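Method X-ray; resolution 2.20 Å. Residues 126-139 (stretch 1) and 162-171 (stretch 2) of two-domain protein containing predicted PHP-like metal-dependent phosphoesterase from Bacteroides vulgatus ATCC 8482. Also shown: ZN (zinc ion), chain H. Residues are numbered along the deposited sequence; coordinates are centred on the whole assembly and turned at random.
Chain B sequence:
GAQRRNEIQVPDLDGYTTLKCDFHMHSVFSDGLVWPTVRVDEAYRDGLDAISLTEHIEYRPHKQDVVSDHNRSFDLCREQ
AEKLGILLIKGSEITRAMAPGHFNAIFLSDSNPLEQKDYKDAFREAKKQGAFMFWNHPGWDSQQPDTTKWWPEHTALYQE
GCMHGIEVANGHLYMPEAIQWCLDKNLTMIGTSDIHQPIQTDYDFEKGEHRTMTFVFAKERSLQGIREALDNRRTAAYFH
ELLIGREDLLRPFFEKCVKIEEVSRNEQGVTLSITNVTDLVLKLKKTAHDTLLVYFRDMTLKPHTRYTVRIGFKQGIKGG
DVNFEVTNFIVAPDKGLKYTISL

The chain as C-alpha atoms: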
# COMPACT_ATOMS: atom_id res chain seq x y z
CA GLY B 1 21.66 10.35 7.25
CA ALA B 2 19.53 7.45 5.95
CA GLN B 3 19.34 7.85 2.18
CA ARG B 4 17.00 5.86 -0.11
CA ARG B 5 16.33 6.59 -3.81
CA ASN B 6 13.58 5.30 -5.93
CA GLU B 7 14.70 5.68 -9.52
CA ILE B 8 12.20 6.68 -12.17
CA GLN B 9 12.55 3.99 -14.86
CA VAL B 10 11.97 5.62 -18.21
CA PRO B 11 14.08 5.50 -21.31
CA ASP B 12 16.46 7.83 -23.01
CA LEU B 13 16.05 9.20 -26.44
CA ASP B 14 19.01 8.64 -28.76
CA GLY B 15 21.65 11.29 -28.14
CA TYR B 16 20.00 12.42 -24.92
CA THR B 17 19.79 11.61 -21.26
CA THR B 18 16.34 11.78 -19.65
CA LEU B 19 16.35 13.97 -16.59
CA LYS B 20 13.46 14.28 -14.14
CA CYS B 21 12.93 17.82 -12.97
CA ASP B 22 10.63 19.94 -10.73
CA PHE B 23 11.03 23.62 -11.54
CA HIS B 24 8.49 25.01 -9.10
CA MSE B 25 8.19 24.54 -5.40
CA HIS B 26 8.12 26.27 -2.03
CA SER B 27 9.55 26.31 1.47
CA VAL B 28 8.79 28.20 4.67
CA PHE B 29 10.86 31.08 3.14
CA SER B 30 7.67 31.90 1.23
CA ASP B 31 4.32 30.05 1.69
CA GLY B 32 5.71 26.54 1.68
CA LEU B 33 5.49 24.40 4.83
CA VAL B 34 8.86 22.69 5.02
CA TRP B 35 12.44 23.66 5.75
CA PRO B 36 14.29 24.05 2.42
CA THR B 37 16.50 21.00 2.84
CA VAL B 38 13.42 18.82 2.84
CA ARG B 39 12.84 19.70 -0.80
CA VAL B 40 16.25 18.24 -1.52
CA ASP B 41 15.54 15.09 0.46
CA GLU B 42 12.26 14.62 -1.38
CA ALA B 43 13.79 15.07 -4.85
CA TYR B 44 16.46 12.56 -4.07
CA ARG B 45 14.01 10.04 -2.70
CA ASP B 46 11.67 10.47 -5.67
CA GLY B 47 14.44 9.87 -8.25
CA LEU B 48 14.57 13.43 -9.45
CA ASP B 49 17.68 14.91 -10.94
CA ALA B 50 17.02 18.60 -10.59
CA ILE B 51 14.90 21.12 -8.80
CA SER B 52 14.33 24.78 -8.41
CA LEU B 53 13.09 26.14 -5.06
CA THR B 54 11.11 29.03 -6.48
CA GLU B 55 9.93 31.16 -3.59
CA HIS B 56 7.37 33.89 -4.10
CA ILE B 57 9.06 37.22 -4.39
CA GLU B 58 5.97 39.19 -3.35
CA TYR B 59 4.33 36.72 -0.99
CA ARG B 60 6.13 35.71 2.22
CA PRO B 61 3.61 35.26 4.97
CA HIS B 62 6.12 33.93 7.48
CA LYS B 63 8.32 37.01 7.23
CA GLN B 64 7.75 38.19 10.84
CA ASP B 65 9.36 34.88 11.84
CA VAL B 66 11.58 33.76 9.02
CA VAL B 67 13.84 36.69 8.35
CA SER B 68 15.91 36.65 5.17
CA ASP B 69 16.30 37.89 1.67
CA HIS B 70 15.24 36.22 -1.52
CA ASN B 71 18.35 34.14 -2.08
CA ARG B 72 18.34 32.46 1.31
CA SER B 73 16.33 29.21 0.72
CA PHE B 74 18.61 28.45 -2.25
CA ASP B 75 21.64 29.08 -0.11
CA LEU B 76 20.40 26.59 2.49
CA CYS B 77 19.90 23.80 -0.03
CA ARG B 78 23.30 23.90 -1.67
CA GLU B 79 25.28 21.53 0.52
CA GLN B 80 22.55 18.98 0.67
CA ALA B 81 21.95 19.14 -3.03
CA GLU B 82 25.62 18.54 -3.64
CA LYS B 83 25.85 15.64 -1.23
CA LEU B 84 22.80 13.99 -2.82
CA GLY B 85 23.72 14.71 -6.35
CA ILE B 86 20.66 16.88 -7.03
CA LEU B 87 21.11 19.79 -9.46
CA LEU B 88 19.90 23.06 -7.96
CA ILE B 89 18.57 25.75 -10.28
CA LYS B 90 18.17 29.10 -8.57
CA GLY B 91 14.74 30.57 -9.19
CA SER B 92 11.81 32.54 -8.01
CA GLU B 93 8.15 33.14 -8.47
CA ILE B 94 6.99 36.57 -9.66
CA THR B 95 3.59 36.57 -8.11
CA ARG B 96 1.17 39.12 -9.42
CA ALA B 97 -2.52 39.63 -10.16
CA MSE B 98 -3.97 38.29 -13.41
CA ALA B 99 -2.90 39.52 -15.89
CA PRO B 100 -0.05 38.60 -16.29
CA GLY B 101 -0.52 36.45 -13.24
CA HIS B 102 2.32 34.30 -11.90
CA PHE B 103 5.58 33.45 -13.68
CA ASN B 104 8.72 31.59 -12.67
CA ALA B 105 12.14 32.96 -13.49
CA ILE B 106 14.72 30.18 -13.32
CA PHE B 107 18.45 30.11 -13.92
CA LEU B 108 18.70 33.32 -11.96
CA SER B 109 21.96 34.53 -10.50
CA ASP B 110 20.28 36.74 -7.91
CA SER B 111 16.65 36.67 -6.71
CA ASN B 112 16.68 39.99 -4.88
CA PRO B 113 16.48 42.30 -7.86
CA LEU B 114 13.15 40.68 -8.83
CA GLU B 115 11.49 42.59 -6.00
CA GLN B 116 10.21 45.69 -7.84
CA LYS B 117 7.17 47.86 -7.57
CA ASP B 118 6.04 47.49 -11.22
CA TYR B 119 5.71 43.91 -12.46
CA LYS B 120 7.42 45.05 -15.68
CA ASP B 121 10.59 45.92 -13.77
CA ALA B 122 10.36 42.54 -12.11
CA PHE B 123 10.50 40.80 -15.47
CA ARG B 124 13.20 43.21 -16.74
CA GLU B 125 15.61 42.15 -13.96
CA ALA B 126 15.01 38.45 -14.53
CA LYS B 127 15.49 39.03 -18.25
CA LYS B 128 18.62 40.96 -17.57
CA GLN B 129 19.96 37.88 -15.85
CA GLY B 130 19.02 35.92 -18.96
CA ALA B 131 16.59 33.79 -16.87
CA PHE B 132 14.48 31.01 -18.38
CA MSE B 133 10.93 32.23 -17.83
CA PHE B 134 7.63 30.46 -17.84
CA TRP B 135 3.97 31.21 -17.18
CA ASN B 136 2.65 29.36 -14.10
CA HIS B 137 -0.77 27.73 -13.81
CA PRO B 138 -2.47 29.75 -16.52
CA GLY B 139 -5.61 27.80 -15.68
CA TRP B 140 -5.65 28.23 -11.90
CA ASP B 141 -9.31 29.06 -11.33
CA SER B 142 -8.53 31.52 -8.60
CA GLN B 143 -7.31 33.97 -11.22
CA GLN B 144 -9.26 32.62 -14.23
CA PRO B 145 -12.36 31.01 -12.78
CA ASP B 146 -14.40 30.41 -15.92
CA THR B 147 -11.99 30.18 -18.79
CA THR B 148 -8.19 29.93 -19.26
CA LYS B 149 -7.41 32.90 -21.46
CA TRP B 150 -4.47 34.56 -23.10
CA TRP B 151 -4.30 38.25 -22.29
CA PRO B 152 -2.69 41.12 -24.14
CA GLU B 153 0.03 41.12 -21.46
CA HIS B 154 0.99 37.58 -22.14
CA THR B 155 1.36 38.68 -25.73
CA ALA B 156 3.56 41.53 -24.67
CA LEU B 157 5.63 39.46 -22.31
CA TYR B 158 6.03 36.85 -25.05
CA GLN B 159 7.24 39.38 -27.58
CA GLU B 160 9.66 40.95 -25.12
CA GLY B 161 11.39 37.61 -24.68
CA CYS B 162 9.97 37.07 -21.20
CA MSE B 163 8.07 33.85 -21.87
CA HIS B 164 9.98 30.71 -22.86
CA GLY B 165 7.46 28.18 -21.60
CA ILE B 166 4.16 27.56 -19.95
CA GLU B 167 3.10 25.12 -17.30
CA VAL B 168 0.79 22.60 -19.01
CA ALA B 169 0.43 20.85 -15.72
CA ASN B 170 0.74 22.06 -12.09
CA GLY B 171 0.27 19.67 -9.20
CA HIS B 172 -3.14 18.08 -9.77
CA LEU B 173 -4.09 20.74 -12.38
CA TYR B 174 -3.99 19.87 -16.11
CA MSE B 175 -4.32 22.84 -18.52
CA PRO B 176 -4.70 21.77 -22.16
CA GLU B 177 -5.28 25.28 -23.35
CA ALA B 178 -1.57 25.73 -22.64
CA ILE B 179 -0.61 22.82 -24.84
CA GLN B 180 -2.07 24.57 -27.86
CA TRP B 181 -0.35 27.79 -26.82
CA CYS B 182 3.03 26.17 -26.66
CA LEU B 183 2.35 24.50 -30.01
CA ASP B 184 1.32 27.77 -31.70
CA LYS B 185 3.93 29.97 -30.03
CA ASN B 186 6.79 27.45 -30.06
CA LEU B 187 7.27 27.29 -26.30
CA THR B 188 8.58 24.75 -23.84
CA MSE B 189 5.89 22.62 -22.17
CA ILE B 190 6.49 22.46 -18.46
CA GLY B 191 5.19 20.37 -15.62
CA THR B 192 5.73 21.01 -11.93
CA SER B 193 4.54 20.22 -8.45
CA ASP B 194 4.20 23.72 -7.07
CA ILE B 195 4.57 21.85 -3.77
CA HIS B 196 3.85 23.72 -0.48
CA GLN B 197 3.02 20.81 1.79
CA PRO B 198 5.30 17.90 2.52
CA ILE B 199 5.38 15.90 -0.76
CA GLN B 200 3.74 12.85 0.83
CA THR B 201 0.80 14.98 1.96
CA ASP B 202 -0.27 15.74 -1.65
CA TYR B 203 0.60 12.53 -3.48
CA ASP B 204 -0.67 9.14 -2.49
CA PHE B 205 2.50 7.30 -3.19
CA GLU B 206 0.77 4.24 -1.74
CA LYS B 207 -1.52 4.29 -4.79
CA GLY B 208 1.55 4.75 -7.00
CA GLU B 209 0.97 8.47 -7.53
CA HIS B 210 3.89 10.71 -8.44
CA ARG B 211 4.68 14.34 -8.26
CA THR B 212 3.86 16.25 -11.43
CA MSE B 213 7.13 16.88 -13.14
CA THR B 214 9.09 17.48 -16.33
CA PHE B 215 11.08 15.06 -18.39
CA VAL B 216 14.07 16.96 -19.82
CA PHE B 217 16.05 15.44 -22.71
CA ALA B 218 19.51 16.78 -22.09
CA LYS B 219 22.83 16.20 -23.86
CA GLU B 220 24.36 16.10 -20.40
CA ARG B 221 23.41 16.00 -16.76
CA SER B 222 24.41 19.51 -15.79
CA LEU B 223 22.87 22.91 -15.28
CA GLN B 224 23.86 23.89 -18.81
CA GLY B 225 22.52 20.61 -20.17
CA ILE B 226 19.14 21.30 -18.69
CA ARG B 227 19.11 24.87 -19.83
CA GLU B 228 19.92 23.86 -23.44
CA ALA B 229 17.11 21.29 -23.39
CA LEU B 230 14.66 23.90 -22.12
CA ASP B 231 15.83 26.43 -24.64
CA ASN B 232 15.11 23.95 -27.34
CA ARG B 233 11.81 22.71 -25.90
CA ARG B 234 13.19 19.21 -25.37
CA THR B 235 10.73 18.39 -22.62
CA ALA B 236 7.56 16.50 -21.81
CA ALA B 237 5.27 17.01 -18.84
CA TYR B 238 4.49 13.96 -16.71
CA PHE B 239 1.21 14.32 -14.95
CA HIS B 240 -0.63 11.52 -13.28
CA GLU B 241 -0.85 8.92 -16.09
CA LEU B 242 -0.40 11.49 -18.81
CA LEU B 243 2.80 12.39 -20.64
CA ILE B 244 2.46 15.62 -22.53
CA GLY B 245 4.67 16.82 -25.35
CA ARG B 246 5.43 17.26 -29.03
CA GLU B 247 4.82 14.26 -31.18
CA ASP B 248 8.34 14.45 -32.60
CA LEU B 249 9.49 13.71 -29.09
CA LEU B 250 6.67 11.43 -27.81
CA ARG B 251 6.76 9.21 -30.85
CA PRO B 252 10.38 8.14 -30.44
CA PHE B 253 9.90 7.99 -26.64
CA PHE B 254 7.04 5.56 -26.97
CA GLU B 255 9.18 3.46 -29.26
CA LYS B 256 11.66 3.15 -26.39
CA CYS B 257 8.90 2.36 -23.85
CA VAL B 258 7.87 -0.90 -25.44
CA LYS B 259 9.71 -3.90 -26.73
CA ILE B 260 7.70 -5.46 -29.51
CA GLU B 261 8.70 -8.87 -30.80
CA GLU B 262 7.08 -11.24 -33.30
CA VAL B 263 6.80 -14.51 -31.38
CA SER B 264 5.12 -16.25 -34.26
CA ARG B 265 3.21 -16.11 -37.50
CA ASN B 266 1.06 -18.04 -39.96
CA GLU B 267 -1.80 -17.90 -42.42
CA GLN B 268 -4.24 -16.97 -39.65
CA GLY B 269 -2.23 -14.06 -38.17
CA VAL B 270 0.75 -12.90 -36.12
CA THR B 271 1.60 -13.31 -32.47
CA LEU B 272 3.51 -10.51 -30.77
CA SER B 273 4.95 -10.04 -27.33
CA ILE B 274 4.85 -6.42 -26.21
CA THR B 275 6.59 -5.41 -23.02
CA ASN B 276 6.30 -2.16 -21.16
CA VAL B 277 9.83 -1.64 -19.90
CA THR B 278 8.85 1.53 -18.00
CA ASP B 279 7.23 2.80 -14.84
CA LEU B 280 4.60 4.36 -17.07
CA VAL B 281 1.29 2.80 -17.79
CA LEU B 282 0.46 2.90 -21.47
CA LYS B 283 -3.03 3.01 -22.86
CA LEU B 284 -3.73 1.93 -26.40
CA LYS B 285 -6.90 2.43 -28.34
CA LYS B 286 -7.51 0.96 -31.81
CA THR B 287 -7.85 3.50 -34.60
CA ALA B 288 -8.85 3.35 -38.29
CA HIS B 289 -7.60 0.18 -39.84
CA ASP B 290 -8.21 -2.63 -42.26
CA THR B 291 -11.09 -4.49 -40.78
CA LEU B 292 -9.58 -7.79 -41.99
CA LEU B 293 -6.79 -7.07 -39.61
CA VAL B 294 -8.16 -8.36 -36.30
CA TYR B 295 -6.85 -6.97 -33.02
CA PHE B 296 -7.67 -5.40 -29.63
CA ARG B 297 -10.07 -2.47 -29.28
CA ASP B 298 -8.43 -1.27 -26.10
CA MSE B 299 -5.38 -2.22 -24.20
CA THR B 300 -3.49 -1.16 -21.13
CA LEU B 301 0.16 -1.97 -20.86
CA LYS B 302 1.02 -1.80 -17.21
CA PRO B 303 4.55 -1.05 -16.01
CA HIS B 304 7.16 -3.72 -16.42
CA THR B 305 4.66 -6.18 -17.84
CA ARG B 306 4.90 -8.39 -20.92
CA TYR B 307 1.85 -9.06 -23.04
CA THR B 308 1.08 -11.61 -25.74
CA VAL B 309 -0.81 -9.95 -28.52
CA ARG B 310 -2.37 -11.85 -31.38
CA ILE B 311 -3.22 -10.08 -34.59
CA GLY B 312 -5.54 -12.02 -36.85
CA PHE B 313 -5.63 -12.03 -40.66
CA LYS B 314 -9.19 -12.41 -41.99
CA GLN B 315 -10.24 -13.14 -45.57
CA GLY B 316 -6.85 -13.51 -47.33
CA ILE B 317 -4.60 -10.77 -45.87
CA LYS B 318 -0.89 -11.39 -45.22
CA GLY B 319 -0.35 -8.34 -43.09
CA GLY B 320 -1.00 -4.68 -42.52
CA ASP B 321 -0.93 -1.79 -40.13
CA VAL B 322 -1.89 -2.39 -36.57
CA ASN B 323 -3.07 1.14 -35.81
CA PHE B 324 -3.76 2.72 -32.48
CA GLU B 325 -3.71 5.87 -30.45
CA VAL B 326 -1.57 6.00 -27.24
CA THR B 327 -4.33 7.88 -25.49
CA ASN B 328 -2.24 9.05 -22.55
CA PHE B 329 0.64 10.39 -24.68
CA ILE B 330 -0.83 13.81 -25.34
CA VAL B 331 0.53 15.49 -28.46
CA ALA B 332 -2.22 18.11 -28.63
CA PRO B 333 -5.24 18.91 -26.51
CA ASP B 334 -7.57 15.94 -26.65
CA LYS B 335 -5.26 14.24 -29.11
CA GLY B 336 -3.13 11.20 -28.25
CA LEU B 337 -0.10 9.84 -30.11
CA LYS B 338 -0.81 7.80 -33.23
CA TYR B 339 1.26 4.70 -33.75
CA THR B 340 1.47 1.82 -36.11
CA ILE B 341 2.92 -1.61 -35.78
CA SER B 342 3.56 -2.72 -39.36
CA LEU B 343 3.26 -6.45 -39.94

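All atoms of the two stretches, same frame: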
# COMPACT_ATOMS: atom_id res chain seq x y z
N ALA B 126 14.86 39.86 -14.29
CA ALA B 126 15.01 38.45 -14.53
C ALA B 126 15.57 38.29 -15.94
O ALA B 126 16.52 37.53 -16.17
CB ALA B 126 13.67 37.70 -14.37
N LYS B 127 15.04 39.07 -16.86
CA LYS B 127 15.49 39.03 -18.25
C LYS B 127 16.96 39.39 -18.36
O LYS B 127 17.75 38.80 -19.10
CB LYS B 127 14.72 40.08 -19.05
CG LYS B 127 15.12 40.13 -20.52
CD LYS B 127 15.12 38.76 -21.06
CE LYS B 127 15.10 38.70 -22.53
NZ LYS B 127 14.90 37.24 -22.86
N LYS B 128 17.28 40.41 -17.60
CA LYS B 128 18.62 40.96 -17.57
C LYS B 128 19.59 39.89 -17.14
O LYS B 128 20.74 39.88 -17.55
CB LYS B 128 18.66 42.15 -16.60
CG LYS B 128 19.96 42.86 -16.49
CD LYS B 128 19.83 44.08 -15.56
CE LYS B 128 21.22 44.66 -15.19
NZ LYS B 128 21.18 45.66 -14.10
N GLN B 129 19.11 38.97 -16.33
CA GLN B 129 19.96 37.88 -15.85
C GLN B 129 19.90 36.74 -16.85
O GLN B 129 20.50 35.71 -16.66
CB GLN B 129 19.51 37.39 -14.47
CG GLN B 129 19.59 38.45 -13.42
CD GLN B 129 19.27 37.94 -12.05
OE1 GLN B 129 19.46 36.76 -11.76
NE2 GLN B 129 18.79 38.84 -11.19
N GLY B 130 19.19 36.97 -17.94
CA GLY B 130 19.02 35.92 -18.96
C GLY B 130 18.27 34.68 -18.47
O GLY B 130 18.47 33.57 -18.97
N ALA B 131 17.44 34.86 -17.46
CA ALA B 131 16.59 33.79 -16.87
C ALA B 131 15.72 33.06 -17.88
O ALA B 131 15.24 33.66 -18.86
CB ALA B 131 15.67 34.38 -15.80
N PHE B 132 15.47 31.78 -17.60
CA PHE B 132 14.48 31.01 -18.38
C PHE B 132 13.16 31.24 -17.65
O PHE B 132 13.03 31.03 -16.44
CB PHE B 132 14.84 29.54 -18.51
CG PHE B 132 13.82 28.74 -19.29
CD1 PHE B 132 12.71 28.16 -18.64
CD2 PHE B 132 13.98 28.53 -20.67
CE1 PHE B 132 11.77 27.41 -19.35
CE2 PHE B 132 13.05 27.77 -21.40
CZ PHE B 132 11.93 27.20 -20.72
N MSE B 133 12.21 31.78 -18.40
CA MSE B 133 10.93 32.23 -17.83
C MSE B 133 9.72 31.52 -18.35
O MSE B 133 9.53 31.39 -19.55
CB MSE B 133 10.76 33.74 -18.10
CG MSE B 133 11.67 34.59 -17.16
SE MSE B 133 11.93 36.41 -17.75
CE MSE B 133 13.19 36.10 -19.20
N PHE B 134 8.88 31.09 -17.42
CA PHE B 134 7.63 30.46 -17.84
C PHE B 134 6.40 30.88 -17.05
O PHE B 134 6.45 31.23 -15.90
CB PHE B 134 7.78 28.94 -17.90
CG PHE B 134 8.15 28.29 -16.59
CD1 PHE B 134 7.17 27.88 -15.70
CD2 PHE B 134 9.48 28.06 -16.27
CE1 PHE B 134 7.51 27.24 -14.49
CE2 PHE B 134 9.84 27.41 -15.08
CZ PHE B 134 8.85 27.01 -14.19
N TRP B 135 5.28 30.92 -17.77
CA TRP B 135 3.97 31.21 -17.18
C TRP B 135 3.47 30.03 -16.32
O TRP B 135 3.36 28.87 -16.77
CB TRP B 135 3.01 31.58 -18.30
CG TRP B 135 1.67 32.00 -17.88
CD1 TRP B 135 1.28 32.40 -16.64
CD2 TRP B 135 0.54 32.18 -18.74
NE1 TRP B 135 -0.05 32.77 -16.66
CE2 TRP B 135 -0.52 32.66 -17.94
CE3 TRP B 135 0.33 31.99 -20.10
CZ2 TRP B 135 -1.79 32.92 -18.46
CZ3 TRP B 135 -0.91 32.27 -20.63
CH2 TRP B 135 -1.97 32.73 -19.80
N ASN B 136 3.19 30.34 -15.05
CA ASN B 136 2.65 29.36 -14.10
C ASN B 136 1.12 29.27 -14.10
O ASN B 136 0.41 30.25 -14.19
CB ASN B 136 3.10 29.64 -12.66
CG ASN B 136 4.59 29.73 -12.50
OD1 ASN B 136 5.34 29.12 -13.26
ND2 ASN B 136 5.03 30.49 -11.52
N HIS B 137 0.65 28.03 -13.94
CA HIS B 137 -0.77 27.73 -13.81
C HIS B 137 -1.68 28.73 -14.51
O HIS B 137 -2.44 29.43 -13.87
CB HIS B 137 -1.17 27.60 -12.33
CG HIS B 137 -0.58 28.64 -11.42
ND1 HIS B 137 -1.02 29.95 -11.40
CD2 HIS B 137 0.36 28.54 -10.45
CE1 HIS B 137 -0.34 30.62 -10.48
NE2 HIS B 137 0.51 29.79 -9.90
N PRO B 138 -1.59 28.81 -15.83
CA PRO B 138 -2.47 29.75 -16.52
C PRO B 138 -3.93 29.52 -16.15
O PRO B 138 -4.70 30.45 -15.97
CB PRO B 138 -2.20 29.44 -18.01
CG PRO B 138 -1.31 28.17 -18.04
CD PRO B 138 -0.65 28.12 -16.72
N GLY B 139 -4.24 28.25 -15.93
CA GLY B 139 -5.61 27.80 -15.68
C GLY B 139 -6.13 27.86 -14.25
O GLY B 139 -7.32 27.65 -14.01
N CYS B 162 10.17 37.38 -22.63
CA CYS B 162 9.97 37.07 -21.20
C CYS B 162 9.09 35.87 -20.92
O CYS B 162 8.65 35.69 -19.78
CB CYS B 162 9.40 38.26 -20.46
SG CYS B 162 10.65 39.50 -20.26
N MSE B 163 8.83 35.10 -21.97
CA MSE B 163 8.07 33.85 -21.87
C MSE B 163 8.72 32.77 -22.73
O MSE B 163 8.68 32.84 -23.95
CB MSE B 163 6.60 34.03 -22.31
CG MSE B 163 5.72 32.84 -21.91
SE MSE B 163 3.92 32.76 -22.66
CE MSE B 163 3.23 34.48 -22.06
N HIS B 164 9.31 31.78 -22.10
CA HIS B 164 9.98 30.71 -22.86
C HIS B 164 9.21 29.37 -22.78
O HIS B 164 9.42 28.43 -23.57
CB HIS B 164 11.41 30.56 -22.36
CG HIS B 164 12.16 31.85 -22.34
ND1 HIS B 164 12.53 32.48 -21.17
CD2 HIS B 164 12.57 32.65 -23.35
CE1 HIS B 164 13.14 33.61 -21.47
NE2 HIS B 164 13.18 33.74 -22.79
N GLY B 165 8.30 29.34 -21.82
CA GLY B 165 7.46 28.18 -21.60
C GLY B 165 6.23 28.51 -20.84
O GLY B 165 6.00 29.66 -20.43
N ILE B 166 5.40 27.49 -20.71
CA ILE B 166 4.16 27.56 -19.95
C ILE B 166 3.96 26.25 -19.27
O ILE B 166 4.27 25.22 -19.85
CB ILE B 166 2.94 27.77 -20.84
CG1 ILE B 166 3.19 28.89 -21.82
CG2 ILE B 166 1.67 28.05 -20.01
CD1 ILE B 166 1.99 29.12 -22.74
N GLU B 167 3.50 26.32 -18.03
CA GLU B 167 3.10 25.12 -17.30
C GLU B 167 1.84 24.57 -17.92
O GLU B 167 0.82 25.28 -18.08
CB GLU B 167 2.87 25.42 -15.83
CG GLU B 167 4.14 25.62 -15.06
CD GLU B 167 3.90 25.79 -13.55
OE1 GLU B 167 2.75 26.18 -13.19
OE2 GLU B 167 4.85 25.60 -12.74
N VAL B 168 1.94 23.32 -18.38
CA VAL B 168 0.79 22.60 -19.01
C VAL B 168 0.14 21.72 -17.96
O VAL B 168 -0.97 21.18 -18.12
CB VAL B 168 1.17 21.76 -20.27
CG1 VAL B 168 1.49 22.71 -21.47
CG2 VAL B 168 2.31 20.72 -19.95
N ALA B 169 0.86 21.63 -16.86
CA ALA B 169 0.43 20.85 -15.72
C ALA B 169 1.13 21.29 -14.44
O ALA B 169 2.33 21.37 -14.39
CB ALA B 169 0.63 19.37 -16.00
N ASN B 170 0.31 21.59 -13.43
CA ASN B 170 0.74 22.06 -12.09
C ASN B 170 0.05 21.27 -10.99
O ASN B 170 -1.15 21.34 -10.79
CB ASN B 170 0.44 23.56 -11.93
CG ASN B 170 1.04 24.18 -10.67
OD1 ASN B 170 0.71 23.77 -9.59
ND2 ASN B 170 1.88 25.23 -10.83
N GLY B 171 0.83 20.50 -10.26
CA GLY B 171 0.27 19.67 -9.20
C GLY B 171 -0.80 18.80 -9.81
O GLY B 171 -0.54 18.06 -10.74
ZN ZN H . 1.72 30.74 -8.32
O HOH W 1 2.62 29.18 -8.16

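What holds the two backbones together? Strands 132-135 and 165-167 run parallel, with Phe134 opposite Gly165 and Trp135 opposite Ile166. The hydrogen bonds alternate between them: Trp135 N donates to Gly165 O at 3.0 Å, and Glu167 N to Trp135 O at 2.8 Å, nearly straight. At the start of the pairing Met133 O accepts twice, from His164 N at 2.6 Å and from Gly165 N at 3.3 Å, the latter longer and more bent. Phe134 CA also lies 3.2 Å from Gly165 O, a CA-H...O contact.

How do side chains extend this backbone ladder? At one end the His164 ring turns back to the neighbouring strand, and Met133 N donates to His164 ND1 at 2.9 Å. Since that nitrogen accepts, it carries no proton. At the other end, the side chain of Glu167 does similar work: its OE1 takes a hydrogen bond from His137 N at 2.9 Å and another from Asn170 ND2 at 2.7 Å. One carboxylate oxygen thus ties the loop after the first strand to the second stretch, close to where His137 NE2 binds the zinc ion at 2.2 Å.

Where do apolar and aromatic groups meet? His164 CB sits over one face of the Phe132 ring, 3.8 Å from its centroid, in a CH-pi contact. Gly165 has no side chain; an ideal CB there would lie 3.7 Å from Phe132 CZ and 3.5 Å from Phe134 CB. On the face of the sheet bearing Trp135 and Ile166, Ile166 CG2 packs against Pro138 CG at 3.6 Å and Trp135 CB at 4.1 Å. The selenomethionines add further contacts, with Met133 SE 4.1 Å from Cys162 CB and Met163 CE 4.3 Å from Trp135 CE3.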